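Local coordinates for protein beta-galactosidase (Trichoderma reesei, PDB 3OG2) that probably hydrolyses terminal non-reducing beta-D-galactose residues in beta-D-galactosides, as a glycoprotein of glycoside hydrolase family 35, at residues S467-F472 / L483-G487; E491-V497 / T526-T532; I879-A885 / L960-R966. All coordinates share one frame; numbering follows the deposited sequence.

Contact 1. Residues S467-F472 / L483-G487; sequences STAEIF and LVLYG
Y486 holds CG between its backbone N and carbonyl carbon (chi1 67°), which lays its ring over the neighbouring strand, against E470. The backbone of the glutamate sets its CB over one face of that ring, toward the rim and 3.5 Å from Y486 CZ, in a CH-pi contact, while chi1 of -68° directs CG and the carboxylate onward, anti to the carbonyl carbon. Glutamate suits this place because its CB methylene packs on the ring while its carboxylate reaches polar partners: OE2 forms a salt bridge with K309 and accepts from the backbone N of I452, and OE1 takes a water that also donates to Y486 O. The phenol hydroxyl donates to a second water, 2.6 Å from Y486 OH, which in turn donates a hydrogen bond to I471 O; tyrosine thus pays for its buried polar end.

The backbones pair as an antiparallel hairpin. E470 and Y486 exchange two hydrogen bonds, Y486 N to E470 O being 2.8 Å, and F472 N adds a third to V484 O at 2.9 Å. Branched aliphatic residues fill the other face, where I471 and L485 lie side by side, CG1 of I471 being 3.7 Å from CD2 of L485.

The hairpin belongs to domain 2 of the enzyme and is wedged between layers. I471 packs on strand 450-459 and L485 on strand 492-497 of the adjoining antiparallel sheet, F472 and Y486 touch L364 of helix 357-370, and strand 545-551 continues the sheet beside strand 481-487.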
loop_
_atom_site.group_PDB
_atom_site.type_symbol
_atom_site.label_atom_id
_atom_site.label_comp_id
_atom_site.label_asym_id
_atom_site.label_seq_id
_atom_site.Cartn_x
_atom_site.Cartn_y
_atom_site.Cartn_z
ATOM N N SER A 467 0.399 26.867 23.652
ATOM C CA SER A 467 0.761 25.571 24.234
ATOM C C SER A 467 2.039 25.056 23.601
ATOM O O SER A 467 2.154 25.118 22.350
ATOM C CB SER A 467 -0.355 24.552 23.983
ATOM O OG SER A 467 0.037 23.280 24.526
ATOM N N THR A 468 2.955 24.560 24.422
ATOM C CA THR A 468 4.121 23.888 23.895
ATOM C C THR A 468 3.795 22.410 23.708
ATOM O O THR A 468 4.295 21.760 22.767
ATOM C CB THR A 468 5.348 24.023 24.800
ATOM O OG1 THR A 468 5.095 23.352 26.047
ATOM C CG2 THR A 468 5.616 25.489 25.170
ATOM N N ALA A 469 2.928 21.860 24.556
ATOM C CA ALA A 469 2.540 20.463 24.329
ATOM C C ALA A 469 1.676 20.337 23.098
ATOM O O ALA A 469 0.936 21.275 22.758
ATOM C CB ALA A 469 1.740 20.023 25.574
ATOM N N GLU A 470 1.735 19.173 22.467
ATOM C CA GLU A 470 0.981 18.971 21.246
ATOM C C GLU A 470 -0.443 18.567 21.542
ATOM O O GLU A 470 -0.753 17.961 22.568
ATOM C CB GLU A 470 1.742 17.916 20.406
ATOM C CG GLU A 470 3.079 18.552 19.937
ATOM C CD GLU A 470 3.837 17.702 18.950
ATOM O OE1 GLU A 470 4.477 16.693 19.380
ATOM O OE2 GLU A 470 3.778 18.071 17.743
ATOM N N ILE A 471 -1.329 18.947 20.642
ATOM C CA ILE A 471 -2.742 18.654 20.795
ATOM C C ILE A 471 -3.050 17.342 20.100
ATOM O O ILE A 471 -2.697 17.157 18.928
ATOM C CB ILE A 471 -3.562 19.779 20.152
ATOM C CG1 ILE A 471 -3.430 21.070 20.942
ATOM C CG2 ILE A 471 -5.050 19.419 20.040
ATOM C CD1 ILE A 471 -2.810 22.212 20.284
ATOM N N PHE A 472 -3.657 16.427 20.816
ATOM C CA PHE A 472 -4.169 15.179 20.234
ATOM C C PHE A 472 -5.584 15.410 19.700
ATOM O O PHE A 472 -5.884 15.143 18.539
ATOM C CB PHE A 472 -4.106 14.038 21.276
ATOM C CG PHE A 472 -4.815 12.821 20.723
ATOM C CD1 PHE A 472 -4.223 12.078 19.688
ATOM C CD2 PHE A 472 -6.045 12.423 21.214
ATOM C CE1 PHE A 472 -4.877 10.967 19.182
ATOM C CE2 PHE A 472 -6.697 11.304 20.692
ATOM C CZ PHE A 472 -6.107 10.557 19.685
ATOM N N LEU A 483 -9.876 18.750 26.269
ATOM C CA LEU A 483 -8.665 18.974 25.491
ATOM C C LEU A 483 -7.645 17.906 25.924
ATOM O O LEU A 483 -7.486 17.709 27.134
ATOM C CB LEU A 483 -8.118 20.370 25.806
ATOM C CG LEU A 483 -6.746 20.704 25.241
ATOM C CD1 LEU A 483 -6.741 20.712 23.708
ATOM C CD2 LEU A 483 -6.292 22.078 25.769
ATOM N N VAL A 484 -7.028 17.214 24.995
ATOM C CA VAL A 484 -6.010 16.200 25.291
ATOM C C VAL A 484 -4.702 16.699 24.712
ATOM O O VAL A 484 -4.615 16.926 23.479
ATOM C CB VAL A 484 -6.369 14.833 24.688
ATOM C CG1 VAL A 484 -5.287 13.806 25.070
ATOM C CG2 VAL A 484 -7.765 14.408 25.158
ATOM N N LEU A 485 -3.720 16.874 25.589
ATOM C CA LEU A 485 -2.394 17.377 25.234
ATOM C C LEU A 485 -1.347 16.295 25.545
ATOM O O LEU A 485 -1.557 15.511 26.515
ATOM C CB LEU A 485 -2.016 18.591 26.113
ATOM C CG LEU A 485 -2.933 19.806 25.974
ATOM C CD1 LEU A 485 -2.470 20.916 26.911
ATOM C CD2 LEU A 485 -2.917 20.295 24.526
ATOM N N TYR A 486 -0.273 16.256 24.777
ATOM C CA TYR A 486 0.742 15.262 25.097
ATOM C C TYR A 486 2.147 15.789 24.854
ATOM O O TYR A 486 2.410 16.696 24.059
ATOM C CB TYR A 486 0.545 13.923 24.320
ATOM C CG TYR A 486 0.780 14.095 22.813
ATOM C CD1 TYR A 486 -0.258 14.549 22.001
ATOM C CD2 TYR A 486 2.004 13.835 22.214
ATOM C CE1 TYR A 486 -0.056 14.713 20.630
ATOM C CE2 TYR A 486 2.224 14.006 20.865
ATOM C CZ TYR A 486 1.166 14.453 20.067
ATOM O OH TYR A 486 1.382 14.629 18.699
ATOM N N GLY A 487 3.094 15.162 25.592
ATOM C CA GLY A 487 4.531 15.364 25.354
ATOM C C GLY A 487 5.243 14.027 25.416
ATOM O O GLY A 487 4.745 13.073 26.011
HETATM O O HOH W 1 4.849 16.502 22.088
HETATM O O HOH W 2 -0.457 16.049 17.519
#

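Contact 2. Residues E491-V497 / T526-T532; sequences ELHEFAV and TVVLQWT
From L492 opposite T532 to V497 opposite V527, two strands run antiparallel at 161°, with six consecutive bridges and paired hydrogen bonds at H493-W531, F495-L529 and V497-V527. On the face that carries these three pairs, aromatic rings meet. W531 and F495 both have CG between backbone N and carbonyl carbon (chi1 50° in W531), which turns each ring toward the partner strand. CB of H493 sits over the indole, 3.7 Å from W531 NE1, and CB of L529 lies over one face of the F495 ring in the same CH-pi manner, 3.7 Å from F495 CE1. The indole in turn meets the edge of that phenyl ring: NE1 of W531 is 3.6 Å from CE1 of F495. Histidine does double duty, since its NE2 donates in the ring plane to the anti lone pair of E491 OE1, a straight bond of 2.8 Å that helps fix the rotation of the imidazole, with T468 OG1 at ND1.

The other face is more polar. Q530 NE2 donates to E494 OE1 at 2.8 Å, amide and carboxylate nearly parallel but stepped, the bond bent to 131°. E494 is buried and much used: OE2 binds Y466 OH and Q438 N, and OE1 also takes L439 N. L492 CD1 packs closely along the aliphatic part of Q530, while A496 keeps small beside V528.

Strand 462-467 pairs with 492-497 on its far edge and 518-521 with 527-532, while I547 and M549 of strand 545-551 in the second sheet cover the aromatic face, as in a beta sandwich.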
loop_
_atom_site.group_PDB
_atom_site.type_symbol
_atom_site.label_atom_id
_atom_site.label_comp_id
_atom_site.label_asym_id
_atom_site.label_seq_id
_atom_site.Cartn_x
_atom_site.Cartn_y
_atom_site.Cartn_z
ATOM N N GLU A 491 9.510 15.371 29.153
ATOM C CA GLU A 491 9.510 16.754 28.610
ATOM C C GLU A 491 8.700 17.675 29.494
ATOM O O GLU A 491 7.562 17.334 29.906
ATOM C CB GLU A 491 8.913 16.752 27.222
ATOM C CG GLU A 491 9.738 16.133 26.098
ATOM C CD GLU A 491 8.904 15.926 24.830
ATOM O OE1 GLU A 491 7.785 16.466 24.677
ATOM O OE2 GLU A 491 9.411 15.153 23.957
ATOM N N LEU A 492 9.248 18.852 29.808
ATOM C CA LEU A 492 8.486 19.883 30.476
ATOM C C LEU A 492 7.681 20.640 29.435
ATOM O O LEU A 492 8.245 21.021 28.408
ATOM C CB LEU A 492 9.377 20.890 31.183
ATOM C CG LEU A 492 8.711 22.070 31.912
ATOM C CD1 LEU A 492 7.915 21.621 33.134
ATOM C CD2 LEU A 492 9.769 23.089 32.375
ATOM N N HIS A 493 6.406 20.852 29.722
ATOM C CA HIS A 493 5.547 21.627 28.824
ATOM C C HIS A 493 4.763 22.671 29.590
ATOM O O HIS A 493 4.581 22.573 30.815
ATOM C CB HIS A 493 4.538 20.686 28.125
ATOM C CG HIS A 493 5.279 19.933 27.051
ATOM N ND1 HIS A 493 5.661 20.626 25.917
ATOM C CD2 HIS A 493 5.750 18.674 26.928
ATOM C CE1 HIS A 493 6.315 19.781 25.124
ATOM N NE2 HIS A 493 6.367 18.618 25.742
ATOM N N GLU A 494 4.340 23.714 28.859
ATOM C CA GLU A 494 3.524 24.755 29.483
ATOM C C GLU A 494 2.429 25.177 28.512
ATOM O O GLU A 494 2.685 25.230 27.286
ATOM C CB GLU A 494 4.446 25.918 29.883
ATOM C CG GLU A 494 3.682 26.917 30.743
ATOM C CD GLU A 494 4.611 28.082 31.085
ATOM O OE1 GLU A 494 5.438 27.944 32.029
ATOM O OE2 GLU A 494 4.520 29.090 30.324
ATOM N N PHE A 495 1.259 25.487 29.042
ATOM C CA PHE A 495 0.207 26.064 28.217
ATOM C C PHE A 495 -0.529 27.099 29.068
ATOM O O PHE A 495 -0.461 27.084 30.297
ATOM C CB PHE A 495 -0.750 25.045 27.615
ATOM C CG PHE A 495 -1.492 24.195 28.608
ATOM C CD1 PHE A 495 -0.841 23.122 29.248
ATOM C CD2 PHE A 495 -2.824 24.462 28.837
ATOM C CE1 PHE A 495 -1.568 22.315 30.125
ATOM C CE2 PHE A 495 -3.541 23.684 29.716
ATOM C CZ PHE A 495 -2.906 22.607 30.342
ATOM N N ALA A 496 -1.232 27.972 28.378
ATOM C CA ALA A 496 -1.936 29.012 29.109
ATOM C C ALA A 496 -3.327 29.144 28.476
ATOM O O ALA A 496 -3.461 29.116 27.260
ATOM C CB ALA A 496 -1.202 30.329 29.037
ATOM N N VAL A 497 -4.323 29.297 29.319
ATOM C CA VAL A 497 -5.710 29.365 28.900
ATOM C C VAL A 497 -6.256 30.741 29.233
ATOM O O VAL A 497 -6.190 31.169 30.397
ATOM C CB VAL A 497 -6.581 28.274 29.561
ATOM C CG1 VAL A 497 -7.995 28.314 29.002
ATOM C CG2 VAL A 497 -5.953 26.888 29.328
ATOM N N THR A 526 -5.730 34.741 33.180
ATOM C CA THR A 526 -5.089 33.719 32.353
ATOM C C THR A 526 -4.456 32.652 33.242
ATOM O O THR A 526 -3.673 32.951 34.155
ATOM C CB THR A 526 -4.007 34.342 31.483
ATOM O OG1 THR A 526 -4.669 35.216 30.582
ATOM C CG2 THR A 526 -3.301 33.279 30.650
ATOM N N VAL A 527 -4.769 31.402 33.003
ATOM C CA VAL A 527 -4.270 30.316 33.820
ATOM C C VAL A 527 -3.082 29.670 33.112
ATOM O O VAL A 527 -3.203 29.229 31.952
ATOM C CB VAL A 527 -5.417 29.306 34.056
ATOM C CG1 VAL A 527 -4.850 28.216 34.981
ATOM C CG2 VAL A 527 -6.700 29.910 34.635
ATOM N N VAL A 528 -1.947 29.602 33.755
ATOM C CA VAL A 528 -0.754 29.021 33.194
ATOM C C VAL A 528 -0.437 27.717 33.914
ATOM O O VAL A 528 -0.386 27.675 35.143
ATOM C CB VAL A 528 0.440 29.998 33.287
ATOM C CG1 VAL A 528 1.657 29.402 32.609
ATOM C CG2 VAL A 528 0.049 31.363 32.708
ATOM N N LEU A 529 -0.286 26.657 33.100
ATOM C CA LEU A 529 -0.103 25.319 33.652
ATOM C C LEU A 529 1.187 24.750 33.115
ATOM O O LEU A 529 1.394 24.788 31.921
ATOM C CB LEU A 529 -1.256 24.380 33.230
ATOM C CG LEU A 529 -2.637 24.802 33.760
ATOM C CD1 LEU A 529 -3.314 25.743 32.726
ATOM C CD2 LEU A 529 -3.575 23.650 34.038
ATOM N N GLN A 530 2.024 24.223 33.994
ATOM C CA GLN A 530 3.252 23.558 33.625
ATOM C C GLN A 530 3.174 22.096 34.069
ATOM O O GLN A 530 2.645 21.794 35.149
ATOM C CB GLN A 530 4.427 24.260 34.318
ATOM C CG GLN A 530 5.728 24.091 33.581
ATOM C CD GLN A 530 6.760 25.042 34.160
ATOM O OE1 GLN A 530 7.224 24.673 35.216
ATOM N NE2 GLN A 530 7.051 26.122 33.499
ATOM N N TRP A 531 3.720 21.172 33.279
ATOM C CA TRP A 531 3.662 19.794 33.696
ATOM C C TRP A 531 4.819 19.082 33.006
ATOM O O TRP A 531 5.259 19.547 31.936
ATOM C CB TRP A 531 2.318 19.181 33.310
ATOM C CG TRP A 531 1.925 19.411 31.845
ATOM C CD1 TRP A 531 1.594 20.507 31.097
ATOM C CD2 TRP A 531 1.825 18.367 30.868
ATOM N NE1 TRP A 531 1.305 20.172 29.773
ATOM C CE2 TRP A 531 1.428 18.886 29.576
ATOM C CE3 TRP A 531 2.036 16.954 30.999
ATOM C CZ2 TRP A 531 1.242 18.106 28.440
ATOM C CZ3 TRP A 531 1.849 16.226 29.871
ATOM C CH2 TRP A 531 1.468 16.759 28.657
ATOM N N THR A 532 5.279 17.999 33.598
ATOM C CA THR A 532 6.303 17.190 32.942
ATOM C C THR A 532 5.687 15.860 32.551
ATOM O O THR A 532 5.145 15.163 33.415
ATOM C CB THR A 532 7.505 16.982 33.892
ATOM O OG1 THR A 532 8.108 18.265 34.120
ATOM C CG2 THR A 532 8.550 16.094 33.238
#

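Contact 3. Residues I879-A885 / L960-R966; sequences IAHAGIA and LWALESR
L960 starts the second segment, where strands 883-894 and 953-962 pair in a five-stranded antiparallel sheet of the second all-beta domain. It exchanges two backbone hydrogen bonds with A885, L960 N to A885 O being 2.8 Å, while its CD2 reaches the side chain of I879. W961 shares a face with I884. CG1 of I884 lies 3.8 Å from W961 CG, and its CD1 rests over the five-membered ring, because I884 puts CG1 anti to its carbonyl carbon (chi1 -50°). A valine at I884 would probably leave a gap over that ring, setting the indole freer to shift. A962 pairs with G883, whose backbone angles, phi 154° and psi -170°, would jam any side chain against the preceding carbonyl; the alanine CB is small enough to take I879 CD1 at 3.8 Å. L963 CD2 covers the opposite face of the indole, clamping it between aliphatic groups while W961 NE1 bonds to S741 OG.

Beyond the strand, R966 reaches back to E964, gripping OE1 side-on with NE and NH2, each 2.6 Å from E964 OE1. S965 offers its carbonyl: H881 CA approaches S965 O at 3.3 Å.

The chemistry divides accordingly. Hydrogen bonds and apolar packing round the buried indole lock the strand end, whereas the more exposed turn meets 879-882 through a CA-H...O contact and a weak water bridge from A882 N to S965 O, while the salt bridge braces 964-966 itself.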
loop_
_atom_site.group_PDB
_atom_site.type_symbol
_atom_site.label_atom_id
_atom_site.label_comp_id
_atom_site.label_asym_id
_atom_site.label_seq_id
_atom_site.Cartn_x
_atom_site.Cartn_y
_atom_site.Cartn_z
ATOM N N ILE A 879 12.507 -33.568 -5.376
ATOM C CA ILE A 879 12.864 -34.301 -6.591
ATOM C C ILE A 879 14.381 -34.351 -6.697
ATOM O O ILE A 879 15.101 -33.491 -6.206
ATOM C CB ILE A 879 12.233 -33.689 -7.861
ATOM C CG1 ILE A 879 12.583 -32.212 -8.121
ATOM C CG2 ILE A 879 10.716 -33.872 -7.799
ATOM C CD1 ILE A 879 12.030 -31.629 -9.425
ATOM N N ALA A 880 14.835 -35.430 -7.336
ATOM C CA ALA A 880 16.268 -35.705 -7.345
ATOM C C ALA A 880 16.946 -35.366 -8.656
ATOM O O ALA A 880 18.085 -35.790 -8.921
ATOM C CB ALA A 880 16.545 -37.199 -7.054
ATOM N N HIS A 881 16.289 -34.616 -9.520
ATOM C CA HIS A 881 16.827 -34.199 -10.801
ATOM C C HIS A 881 16.296 -32.807 -11.105
ATOM O O HIS A 881 15.269 -32.391 -10.512
ATOM C CB HIS A 881 16.363 -35.156 -11.909
ATOM C CG HIS A 881 16.952 -36.528 -11.714
ATOM N ND1 HIS A 881 16.168 -37.610 -11.364
ATOM C CD2 HIS A 881 18.210 -37.016 -11.793
ATOM C CE1 HIS A 881 16.908 -38.705 -11.247
ATOM N NE2 HIS A 881 18.162 -38.368 -11.502
ATOM N N ALA A 882 16.912 -32.135 -12.057
ATOM C CA ALA A 882 16.319 -30.878 -12.518
ATOM C C ALA A 882 14.926 -31.156 -13.059
ATOM O O ALA A 882 14.642 -32.155 -13.705
ATOM C CB ALA A 882 17.180 -30.209 -13.588
ATOM N N GLY A 883 13.992 -30.212 -12.858
ATOM C CA GLY A 883 12.649 -30.470 -13.378
ATOM C C GLY A 883 11.667 -29.681 -12.541
ATOM O O GLY A 883 12.015 -28.779 -11.774
ATOM N N ILE A 884 10.383 -29.961 -12.737
ATOM C CA ILE A 884 9.334 -29.149 -12.111
ATOM C C ILE A 884 8.236 -30.094 -11.668
ATOM O O ILE A 884 7.693 -30.874 -12.487
ATOM C CB ILE A 884 8.750 -28.057 -13.058
ATOM C CG1 ILE A 884 9.855 -27.237 -13.713
ATOM C CG2 ILE A 884 7.766 -27.188 -12.260
ATOM C CD1 ILE A 884 9.379 -26.159 -14.651
ATOM N N ALA A 885 7.890 -30.043 -10.386
ATOM C CA ALA A 885 6.801 -30.854 -9.863
ATOM C C ALA A 885 5.764 -29.965 -9.205
ATOM O O ALA A 885 6.112 -28.892 -8.746
ATOM C CB ALA A 885 7.297 -31.790 -8.772
ATOM N N LEU A 960 7.417 -26.749 -7.479
ATOM C CA LEU A 960 8.842 -26.837 -7.147
ATOM C C LEU A 960 9.607 -26.992 -8.448
ATOM O O LEU A 960 9.454 -28.023 -9.116
ATOM C CB LEU A 960 9.060 -28.047 -6.212
ATOM C CG LEU A 960 10.520 -28.394 -5.918
ATOM C CD1 LEU A 960 11.144 -27.240 -5.162
ATOM C CD2 LEU A 960 10.595 -29.707 -5.158
ATOM N N TRP A 961 10.429 -26.008 -8.770
ATOM C CA TRP A 961 11.265 -26.006 -9.955
ATOM C C TRP A 961 12.702 -26.126 -9.439
ATOM O O TRP A 961 13.247 -25.137 -8.918
ATOM C CB TRP A 961 10.992 -24.748 -10.789
ATOM C CG TRP A 961 11.885 -24.498 -11.968
ATOM C CD1 TRP A 961 12.901 -25.231 -12.540
ATOM C CD2 TRP A 961 11.832 -23.320 -12.807
ATOM N NE1 TRP A 961 13.452 -24.598 -13.631
ATOM C CE2 TRP A 961 12.803 -23.411 -13.806
ATOM C CE3 TRP A 961 10.998 -22.192 -12.742
ATOM C CZ2 TRP A 961 13.003 -22.414 -14.779
ATOM C CZ3 TRP A 961 11.177 -21.199 -13.687
ATOM C CH2 TRP A 961 12.170 -21.315 -14.691
ATOM N N ALA A 962 13.258 -27.320 -9.640
ATOM C CA ALA A 962 14.655 -27.581 -9.245
ATOM C C ALA A 962 15.545 -27.147 -10.417
ATOM O O ALA A 962 15.357 -27.643 -11.552
ATOM C CB ALA A 962 14.839 -29.043 -8.983
ATOM N N LEU A 963 16.477 -26.240 -10.206
ATOM C CA LEU A 963 17.234 -25.639 -11.275
ATOM C C LEU A 963 18.495 -26.412 -11.629
ATOM O O LEU A 963 19.033 -26.160 -12.696
ATOM C CB LEU A 963 17.665 -24.214 -10.829
ATOM C CG LEU A 963 16.483 -23.244 -10.736
ATOM C CD1 LEU A 963 16.841 -22.080 -9.817
ATOM C CD2 LEU A 963 16.125 -22.759 -12.132
ATOM N N GLU A 964 18.999 -27.267 -10.730
ATOM C CA GLU A 964 20.229 -27.950 -10.952
ATOM C C GLU A 964 19.978 -29.450 -11.003
ATOM O O GLU A 964 18.950 -29.979 -10.593
ATOM C CB GLU A 964 21.238 -27.573 -9.855
ATOM C CG GLU A 964 21.654 -26.104 -10.047
ATOM C CD GLU A 964 22.722 -25.624 -9.102
ATOM O OE1 GLU A 964 23.067 -26.320 -8.115
ATOM O OE2 GLU A 964 23.225 -24.493 -9.352
ATOM N N SER A 965 20.987 -30.133 -11.529
ATOM C CA SER A 965 20.752 -31.538 -11.900
ATOM C C SER A 965 20.594 -32.459 -10.705
ATOM O O SER A 965 20.090 -33.575 -10.907
ATOM C CB SER A 965 21.932 -31.989 -12.779
ATOM O OG SER A 965 23.123 -31.965 -11.988
ATOM N N ARG A 966 21.012 -31.981 -9.541
ATOM C CA ARG A 966 20.901 -32.646 -8.258
ATOM C C ARG A 966 19.483 -32.648 -7.702
ATOM O O ARG A 966 19.141 -33.280 -6.713
ATOM C CB ARG A 966 21.788 -31.910 -7.228
ATOM C CG ARG A 966 21.583 -30.376 -7.215
ATOM C CD ARG A 966 22.524 -29.704 -6.236
ATOM N NE ARG A 966 23.028 -28.360 -6.483
ATOM C CZ ARG A 966 23.461 -27.555 -5.501
ATOM N NH1 ARG A 966 23.418 -28.019 -4.243
ATOM N NH2 ARG A 966 23.934 -26.319 -5.682
HETATM O O HOH W 3 18.756 -33.405 -13.982
#

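How the contacts relate
Read from the N terminus, the three contacts follow one another in series; none encloses or crosses another. Contact 1 closes a hairpin of ten intervening residues, and contact 2 then closes a 28-residue excursion just downstream. These two touch, with centres about 10 Å apart: T468 OG1 makes probable hydrogen bonds to H493 ND1 and E494 N, and A469 CB packs on the W531 indole, tying the edge hairpin of one domain 2 sheet to the other sheet. Contact 3 spans 74 residues in a later all-beta domain, on the opposite side of the chain's centre, with its own centre about 62 Å from that of contact 1 and 70 Å from that of contact 2.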